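Local atomic coordinates of Dbv8 protein (Nonomuraea, PDB entry 4MFZ), a protein that probably transfers a long fatty acyl chain from acyl-CoA to the amino sugar of a glycopeptide antibiotic, as a GNAT-type N-acyltransferase. Residues Thr186-Arg190 against Gly191-Arg195; Ser313-Glu316 against Lys317-Thr321. One frame throughout, in Å; residues are numbered along the deposited sequence.

In the fold
The two contacts are the two kinds of helix end: a C-terminal Schellman turn in contact 1 and an N-terminal capping box in contact 2. Contact 1 comes first along the chain: 186-195 closes helix 182-192 and opens strand 193-196, an outermost strand of the mixed sheet, so it joins the N-terminal family region to the GNAT-like C-terminal one. Contact 2, residues 313-321, is the N-cap and first turns of helix 314-324, which precedes strand 330-337 of that same sheet. The centres lie about 33 Å apart and the nearest atoms about 18 Å, without touching. Contact 1 thus belongs to the junction of the two regions, whereas contact 2 meets the nucleotide end of decanoyl-CoA directly.

Contact 1 (Thr186-Arg190 against Gly191-Arg195); sequences TLLVR and GLVYR
Leu187 lies across both Leu192 and Val193 at roughly a right angle, its CD1 touching Leu192 CD2 at 3.9 Å and its CD2 meeting Val193 CG2 at 4.0 Å. Leu188, next along the helix, abuts Val193 CB with its own CB; with Val193 CG1 anti to the backbone N (chi1 -179°), CG2 is turned in over the Leu188 backbone, 3.8 Å from its CA. Leu192 also runs beside Arg190 and points the same way, so that its CD2 comes within 3.4 Å of Arg190 NH1, obliquely to the guanidinium, which is itself anchored through NH2 to His105 O.

The backbone beneath these side chains forms a Schellman motif. Leu192 N reaches back to Leu187 O (3.2 Å), and Gly191 N bonds to Leu188 O (3.0 Å) from well above the carbonyl plane. Gly191, at positive phi, is the C-prime residue that turns the chain out of the helix. A water donates to both Leu188 O and Val193 O, tying the last turn to the new strand, while Tyr194 OH gives its proton to Gly191 O at 2.7 Å.

The turn is buried between Phe135 of helix 130-148, Leu102 of helix 89-104 and strand 199-205, with which strand 193-196 pairs antiparallel as the sheet begins.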
ATOM      1  N   THR A 186       1.670  -4.480  -4.027  1.00 15.16           N
ATOM      2  CA  THR A 186       1.454  -5.166  -5.325  1.00 16.04           C
ATOM      3  C   THR A 186       1.062  -4.209  -6.445  1.00 15.51           C
ATOM      4  O   THR A 186       1.700  -4.181  -7.501  1.00 15.99           O
ATOM      5  CB  THR A 186       0.441  -6.335  -5.204  1.00 16.18           C
ATOM      6  OG1 THR A 186       0.962  -7.278  -4.289  1.00 16.83           O
ATOM      7  CG2 THR A 186       0.253  -7.049  -6.505  1.00 17.54           C
ATOM      8  N   LEU A 187       0.037  -3.406  -6.210  1.00 15.76           N
ATOM      9  CA  LEU A 187      -0.365  -2.386  -7.166  1.00 15.43           C
ATOM     10  C   LEU A 187       0.771  -1.391  -7.535  1.00 14.91           C
ATOM     11  O   LEU A 187       0.949  -1.031  -8.706  1.00 15.10           O
ATOM     12  CB  LEU A 187      -1.560  -1.652  -6.588  1.00 16.41           C
ATOM     13  CG  LEU A 187      -2.480  -0.954  -7.572  1.00 18.07           C
ATOM     14  CD1 LEU A 187      -3.157  -2.009  -8.464  1.00 17.43           C
ATOM     15  CD2 LEU A 187      -3.504  -0.143  -6.776  1.00 18.07           C
ATOM     16  N   LEU A 188       1.541  -0.979  -6.538  1.00 14.52           N
ATOM     17  CA  LEU A 188       2.632  -0.021  -6.725  1.00 14.52           C
ATOM     18  C   LEU A 188       3.769  -0.637  -7.541  1.00 14.69           C
ATOM     19  O   LEU A 188       4.274  -0.028  -8.485  1.00 13.95           O
ATOM     20  CB  LEU A 188       3.152   0.437  -5.369  1.00 14.24           C
ATOM     21  CG  LEU A 188       4.260   1.512  -5.417  1.00 14.57           C
ATOM     22  CD1 LEU A 188       4.147   2.430  -4.187  1.00 14.36           C
ATOM     23  CD2 LEU A 188       5.614   0.844  -5.485  1.00 14.49           C
ATOM     24  N   VAL A 189       4.148  -1.863  -7.200  1.00 14.27           N
ATOM     25  CA  VAL A 189       5.246  -2.515  -7.901  1.00 14.83           C
ATOM     26  C   VAL A 189       4.864  -3.043  -9.303  1.00 14.65           C
ATOM     27  O   VAL A 189       5.750  -3.389 -10.091  1.00 13.80           O
ATOM     28  CB  VAL A 189       5.964  -3.599  -7.027  1.00 15.34           C
ATOM     29  CG1 VAL A 189       5.396  -4.980  -7.274  1.00 15.48           C
ATOM     30  CG2 VAL A 189       7.452  -3.618  -7.348  1.00 15.99           C
ATOM     31  N   ARG A 190       3.563  -3.070  -9.599  1.00 14.50           N
ATOM     32  CA  ARG A 190       3.071  -3.252 -10.957  1.00 15.64           C
ATOM     33  C   ARG A 190       2.964  -1.946 -11.745  1.00 15.50           C
ATOM     34  O   ARG A 190       2.314  -1.930 -12.783  1.00 14.64           O
ATOM     35  CB  ARG A 190       1.697  -3.910 -10.966  1.00 16.25           C
ATOM     36  CG  ARG A 190       1.676  -5.417 -10.813  1.00 17.35           C
ATOM     37  CD  ARG A 190       0.219  -5.903 -10.778  1.00 17.88           C
ATOM     38  NE  ARG A 190      -0.393  -5.749 -12.085  1.00 18.64           N
ATOM     39  CZ  ARG A 190      -1.545  -5.135 -12.348  1.00 17.84           C
ATOM     40  NH1 ARG A 190      -2.299  -4.651 -11.387  1.00 17.10           N
ATOM     41  NH2 ARG A 190      -1.937  -5.036 -13.616  1.00 17.32           N
ATOM     42  N   GLY A 191       3.581  -0.860 -11.260  1.00 15.58           N
ATOM     43  CA  GLY A 191       3.680   0.385 -12.046  1.00 15.54           C
ATOM     44  C   GLY A 191       2.398   1.189 -12.116  1.00 15.89           C
ATOM     45  O   GLY A 191       2.225   1.991 -13.018  1.00 16.99           O
ATOM     46  N   LEU A 192       1.517   1.001 -11.145  1.00 16.27           N
ATOM     47  CA  LEU A 192       0.179   1.621 -11.131  1.00 17.32           C
ATOM     48  C   LEU A 192      -0.050   2.645 -10.003  1.00 16.64           C
ATOM     49  O   LEU A 192      -1.182   3.138  -9.822  1.00 16.31           O
ATOM     50  CB  LEU A 192      -0.896   0.518 -10.989  1.00 17.54           C
ATOM     51  CG  LEU A 192      -1.632   0.045 -12.256  1.00 19.93           C
ATOM     52  CD1 LEU A 192      -0.789   0.205 -13.498  1.00 19.00           C
ATOM     53  CD2 LEU A 192      -2.192  -1.384 -12.186  1.00 19.67           C
ATOM     54  N   VAL A 193       0.984   2.914  -9.212  1.00 15.39           N
ATOM     55  CA  VAL A 193       0.876   3.937  -8.144  1.00 15.22           C
ATOM     56  C   VAL A 193       2.089   4.845  -8.267  1.00 14.94           C
ATOM     57  O   VAL A 193       3.219   4.357  -8.401  1.00 14.33           O
ATOM     58  CB  VAL A 193       0.820   3.319  -6.708  1.00 15.15           C
ATOM     59  CG1 VAL A 193       0.677   4.399  -5.627  1.00 14.52           C
ATOM     60  CG2 VAL A 193      -0.335   2.300  -6.573  1.00 14.44           C
ATOM     61  N   TYR A 194       1.854   6.151  -8.224  1.00 14.70           N
ATOM     62  CA  TYR A 194       2.949   7.164  -8.237  1.00 14.81           C
ATOM     63  C   TYR A 194       2.801   8.105  -7.072  1.00 14.98           C
ATOM     64  O   TYR A 194       1.714   8.565  -6.790  1.00 14.37           O
ATOM     65  CB  TYR A 194       2.986   7.905  -9.599  1.00 14.87           C
ATOM     66  CG  TYR A 194       3.262   6.878 -10.644  1.00 14.79           C
ATOM     67  CD1 TYR A 194       2.226   6.055 -11.149  1.00 15.01           C
ATOM     68  CD2 TYR A 194       4.574   6.595 -11.010  1.00 15.22           C
ATOM     69  CE1 TYR A 194       2.517   5.013 -12.042  1.00 15.36           C
ATOM     70  CE2 TYR A 194       4.859   5.583 -11.905  1.00 15.50           C
ATOM     71  CZ  TYR A 194       3.846   4.805 -12.413  1.00 15.03           C
ATOM     72  OH  TYR A 194       4.205   3.788 -13.268  1.00 16.42           O
ATOM     73  N   ARG A 195       3.894   8.357  -6.363  1.00 15.29           N
ATOM     74  CA  ARG A 195       3.872   9.365  -5.330  1.00 14.61           C
ATOM     75  C   ARG A 195       4.403  10.677  -5.908  1.00 14.19           C
ATOM     76  O   ARG A 195       5.497  10.728  -6.413  1.00 13.68           O
ATOM     77  CB  ARG A 195       4.720   8.948  -4.130  1.00 15.68           C
ATOM     78  CG  ARG A 195       4.873  10.075  -3.104  1.00 16.43           C
ATOM     79  CD  ARG A 195       5.290   9.587  -1.722  1.00 17.18           C
ATOM     80  NE  ARG A 195       5.196  10.699  -0.765  1.00 17.00           N
ATOM     81  CZ  ARG A 195       5.227  10.559   0.560  1.00 18.57           C
ATOM     82  NH1 ARG A 195       5.344   9.345   1.125  1.00 17.76           N
ATOM     83  NH2 ARG A 195       5.123  11.634   1.340  1.00 18.37           N
TER
HETATM   84  O   HOH W   1       4.787   2.468  -9.690  1.00 19.41           O

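Contact 2 (Ser313-Glu316 against Lys317-Thr321); sequences STLE and KAVVT. With MFK (decanoyl-CoA), chain B.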
ATOM      1  N   SER A 313      -3.049  14.529  20.939  1.00 28.02           N
ATOM      2  CA  SER A 313      -3.623  15.470  19.974  1.00 25.82           C
ATOM      3  C   SER A 313      -5.114  15.626  20.204  1.00 25.50           C
ATOM      4  O   SER A 313      -5.750  14.775  20.834  1.00 24.17           O
ATOM      5  CB  SER A 313      -3.333  15.027  18.536  1.00 25.09           C
ATOM      6  OG  SER A 313      -4.224  13.999  18.115  1.00 24.53           O
ATOM      7  N   THR A 314      -5.676  16.719  19.699  1.00 25.53           N
ATOM      8  CA  THR A 314      -7.100  16.932  19.863  1.00 24.76           C
ATOM      9  C   THR A 314      -7.868  15.865  19.104  1.00 23.87           C
ATOM     10  O   THR A 314      -8.939  15.493  19.535  1.00 25.46           O
ATOM     11  CB  THR A 314      -7.601  18.359  19.495  1.00 26.02           C
ATOM     12  OG1 THR A 314      -8.392  18.313  18.316  1.00 29.13           O
ATOM     13  CG2 THR A 314      -6.477  19.379  19.349  1.00 24.24           C
ATOM     14  N   LEU A 315      -7.313  15.328  18.016  1.00 23.08           N
ATOM     15  CA  LEU A 315      -7.970  14.202  17.336  1.00 22.68           C
ATOM     16  C   LEU A 315      -7.987  12.890  18.148  1.00 23.84           C
ATOM     17  O   LEU A 315      -9.008  12.183  18.163  1.00 23.97           O
ATOM     18  CB  LEU A 315      -7.390  13.959  15.945  1.00 21.15           C
ATOM     19  CG  LEU A 315      -8.021  12.820  15.142  1.00 21.38           C
ATOM     20  CD1 LEU A 315      -9.532  12.992  14.972  1.00 21.36           C
ATOM     21  CD2 LEU A 315      -7.342  12.745  13.788  1.00 22.34           C
ATOM     22  N   GLU A 316      -6.860  12.553  18.783  1.00 23.38           N
ATOM     23  CA  GLU A 316      -6.778  11.370  19.660  1.00 23.88           C
ATOM     24  C   GLU A 316      -7.827  11.439  20.772  1.00 24.09           C
ATOM     25  O   GLU A 316      -8.550  10.446  21.031  1.00 23.07           O
ATOM     26  CB  GLU A 316      -5.369  11.210  20.257  1.00 24.99           C
ATOM     27  CG  GLU A 316      -4.275  10.955  19.228  1.00 25.68           C
ATOM     28  CD  GLU A 316      -2.867  11.026  19.804  1.00 29.09           C
ATOM     29  OE1 GLU A 316      -2.623  11.697  20.846  1.00 28.11           O
ATOM     30  OE2 GLU A 316      -1.975  10.405  19.194  1.00 30.08           O
ATOM     31  N   LYS A 317      -7.921  12.616  21.403  1.00 24.69           N
ATOM     32  CA  LYS A 317      -8.914  12.886  22.442  1.00 24.30           C
ATOM     33  C   LYS A 317     -10.323  12.681  21.877  1.00 23.76           C
ATOM     34  O   LYS A 317     -11.107  11.910  22.446  1.00 21.82           O
ATOM     35  CB  LYS A 317      -8.742  14.314  23.002  1.00 26.25           C
ATOM     36  CG  LYS A 317      -7.577  14.471  23.972  1.00 28.03           C
ATOM     37  CD  LYS A 317      -7.428  15.919  24.404  1.00 30.87           C
ATOM     38  CE  LYS A 317      -5.984  16.242  24.773  1.00 35.00           C
ATOM     39  NZ  LYS A 317      -5.848  17.607  25.370  1.00 37.74           N
ATOM     40  N   ALA A 318     -10.603  13.340  20.742  1.00 21.05           N
ATOM     41  CA  ALA A 318     -11.892  13.250  20.028  1.00 23.34           C
ATOM     42  C   ALA A 318     -12.316  11.828  19.678  1.00 24.11           C
ATOM     43  O   ALA A 318     -13.477  11.474  19.870  1.00 26.59           O
ATOM     44  CB  ALA A 318     -11.874  14.078  18.748  1.00 21.82           C
ATOM     45  N   VAL A 319     -11.402  11.048  19.104  1.00 23.02           N
ATOM     46  CA  VAL A 319     -11.756   9.695  18.691  1.00 23.39           C
ATOM     47  C   VAL A 319     -12.243   8.901  19.903  1.00 23.18           C
ATOM     48  O   VAL A 319     -13.357   8.375  19.891  1.00 22.25           O
ATOM     49  CB  VAL A 319     -10.599   8.975  17.961  1.00 22.23           C
ATOM     50  CG1 VAL A 319     -10.919   7.501  17.786  1.00 21.87           C
ATOM     51  CG2 VAL A 319     -10.354   9.617  16.602  1.00 19.96           C
ATOM     52  N   VAL A 320     -11.429   8.878  20.958  1.00 23.18           N
ATOM     53  CA  VAL A 320     -11.736   8.158  22.200  1.00 24.21           C
ATOM     54  C   VAL A 320     -13.001   8.666  22.899  1.00 27.11           C
ATOM     55  O   VAL A 320     -13.902   7.855  23.262  1.00 26.99           O
ATOM     56  CB  VAL A 320     -10.514   8.161  23.150  1.00 25.27           C
ATOM     57  CG1 VAL A 320     -10.905   7.835  24.592  1.00 23.86           C
ATOM     58  CG2 VAL A 320      -9.450   7.196  22.617  1.00 24.62           C
ATOM     59  N   THR A 321     -13.100   9.991  23.085  1.00 27.58           N
ATOM     60  CA  THR A 321     -14.258  10.546  23.779  1.00 26.55           C
ATOM     61  C   THR A 321     -15.552  10.196  23.043  1.00 26.97           C
ATOM     62  O   THR A 321     -16.525   9.773  23.674  1.00 26.42           O
ATOM     63  CB  THR A 321     -14.173  12.071  24.081  1.00 28.70           C
ATOM     64  OG1 THR A 321     -14.576  12.827  22.936  1.00 33.49           O
ATOM     65  CG2 THR A 321     -12.791  12.495  24.544  1.00 27.44           C
TER
HETATM   66  CCG MFK B 401      -7.945  16.643   3.530  1.00 32.88           C
HETATM   67  CCF MFK B 401      -8.467  16.686   2.095  1.00 29.78           C
HETATM   68  CCE MFK B 401      -8.253  15.337   1.443  1.00 30.49           C
HETATM   69  CCD MFK B 401      -9.377  14.423   1.864  1.00 30.34           C
HETATM   70  CCC MFK B 401      -9.495  13.318   0.833  1.00 31.00           C
HETATM   71  CCB MFK B 401      -9.181  11.985   1.467  1.00 32.49           C
HETATM   72  CCA MFK B 401      -9.652  10.903   0.512  1.00 32.85           C
HETATM   73  CBZ MFK B 401      -8.428  10.148   0.018  1.00 34.06           C
HETATM   74  CAK MFK B 401      -8.451   8.735   0.569  1.00 34.56           C
HETATM   75  CAJ MFK B 401      -7.236   8.513   1.481  1.00 37.43           C
HETATM   76  OAL MFK B 401      -6.146   9.051   1.262  1.00 37.79           O
HETATM   77  SAI MFK B 401      -7.554   7.418   2.811  1.00 37.26           S
HETATM   78  CAH MFK B 401      -5.963   7.445   3.742  1.00 33.32           C
HETATM   79  CAG MFK B 401      -5.759   8.750   4.517  1.00 28.97           C
HETATM   80  NAF MFK B 401      -4.422   8.672   5.130  1.00 26.87           N
HETATM   81  CAE MFK B 401      -4.219   8.735   6.458  1.00 24.85           C
HETATM   82  OAM MFK B 401      -5.111   8.911   7.285  1.00 23.42           O
HETATM   83  CAD MFK B 401      -2.743   8.615   6.894  1.00 23.86           C
HETATM   84  CAC MFK B 401      -2.608   8.942   8.394  1.00 22.26           C
HETATM   85  NAB MFK B 401      -3.134  10.291   8.687  1.00 21.36           N
HETATM   86  CAA MFK B 401      -2.274  11.316   8.771  1.00 22.06           C
HETATM   87  OAO MFK B 401      -1.051  11.182   8.606  1.00 23.29           O
HETATM   88  CAN MFK B 401      -2.868  12.687   9.127  1.00 20.31           C
HETATM   89  OAU MFK B 401      -4.227  12.552   9.602  1.00 21.40           O
HETATM   90  CAP MFK B 401      -2.787  13.708   7.971  1.00 20.13           C
HETATM   91  CAR MFK B 401      -3.507  13.155   6.750  1.00 20.97           C
HETATM   92  CAS MFK B 401      -1.353  14.035   7.568  1.00 20.17           C
HETATM   93  CAQ MFK B 401      -3.472  15.000   8.407  1.00 19.60           C
HETATM   94  OAT MFK B 401      -2.797  15.480   9.550  1.00 18.74           O
HETATM   95  PAV MFK B 401      -2.689  17.050   9.898  1.00 19.65           P
HETATM   96  OAX MFK B 401      -2.192  17.817   8.744  1.00 18.77           O
HETATM   97  OAW MFK B 401      -1.979  17.175  11.204  1.00 20.57           O
HETATM   98  OAY MFK B 401      -4.267  17.313  10.085  1.00 19.61           O
HETATM   99  PAZ MFK B 401      -4.971  18.534  10.853  1.00 20.18           P
HETATM  100  OBA MFK B 401      -6.471  18.513  10.367  1.00 19.05           O
HETATM  101  OBB MFK B 401      -4.344  19.849  10.603  1.00 19.51           O
HETATM  102  O5' MFK B 401      -5.110  18.052  12.384  1.00 20.58           O
HETATM  103  C5' MFK B 401      -5.734  18.819  13.388  1.00 20.92           C
HETATM  104  C4' MFK B 401      -5.574  18.059  14.710  1.00 22.31           C
HETATM  105  O4' MFK B 401      -5.736  16.590  14.608  1.00 23.10           O
HETATM  106  C3' MFK B 401      -4.182  18.231  15.271  1.00 22.64           C
HETATM  107  O3' MFK B 401      -4.289  18.167  16.693  1.00 23.59           O
HETATM  108  PBV MFK B 401      -3.492  19.265  17.582  1.00 26.12           P
HETATM  109  OBW MFK B 401      -1.990  18.783  17.437  1.00 29.55           O
HETATM  110  OBY MFK B 401      -4.035  19.008  19.092  1.00 26.25           O
HETATM  111  OBX MFK B 401      -3.562  20.647  17.114  1.00 26.69           O
HETATM  112  C2' MFK B 401      -3.477  16.994  14.709  1.00 23.29           C
HETATM  113  O2' MFK B 401      -2.291  16.649  15.402  1.00 24.14           O
HETATM  114  C1' MFK B 401      -4.504  15.925  14.929  1.00 22.92           C
HETATM  115  N9  MFK B 401      -4.295  14.779  14.005  1.00 22.79           N
HETATM  116  C8  MFK B 401      -4.578  14.750  12.697  1.00 22.94           C
HETATM  117  N7  MFK B 401      -4.253  13.534  12.236  1.00 22.98           N
HETATM  118  C5  MFK B 401      -3.824  12.796  13.271  1.00 23.94           C
HETATM  119  C4  MFK B 401      -3.852  13.577  14.356  1.00 22.99           C
HETATM  120  N3  MFK B 401      -3.509  13.086  15.556  1.00 24.97           N
HETATM  121  C2  MFK B 401      -2.961  11.724  15.782  1.00 23.35           C
HETATM  122  N1  MFK B 401      -2.972  10.968  14.513  1.00 24.96           N
HETATM  123  C6  MFK B 401      -3.395  11.520  13.366  1.00 23.92           C
HETATM  124  N6  MFK B 401      -3.391  10.786  12.256  1.00 23.86           N
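Ser313 OG donates to adenine N3 of decanoyl-CoA at 2.8 Å, and Leu315 lies against the same nucleotide: its CB is 3.4 Å from the ribose O4', while CD2 sits over a face of the adenine, 3.5 Å from N7. With CG anti to the backbone N (chi1 -179°), the Leu315 side chain reaches both the nucleotide and the next turn of the helix, where CD1 rests on Val319 CG2 at 3.8 Å. Glu316 adds a carbon contact, its CG facing C2 of the base. Near the 3'-phosphate, Thr314 N is directed at OBY, although the position of that oxygen is less certain.

Behind this first shell is a capping box. Ser313 OG, besides donating to the base, accepts from Glu316 N (3.1 Å, N-H...O angle 168°), so one hydroxyl links helix start and ligand. In return Ser313 N donates to Glu316 OE1 at 2.9 Å, meeting the carboxylate from above its plane. This reciprocal pair fixes the serine in place, and the first full turn follows with Lys317 N bonded to Ser313 O at 3.1 Å and Val319 N to Leu315 O at 2.8 Å.

Farther out, Val319 packs on Ile294 and Phe299 of helix 291-299, and Leu315 on Val298, seating the helix against its neighbour. The N-terminal end of the helix faces the 3'-phosphate, where the helix dipole would be expected to favour the negative charge. The whole is a capped helix start forming one wall of the acyl-CoA pocket in the GNAT-like domain.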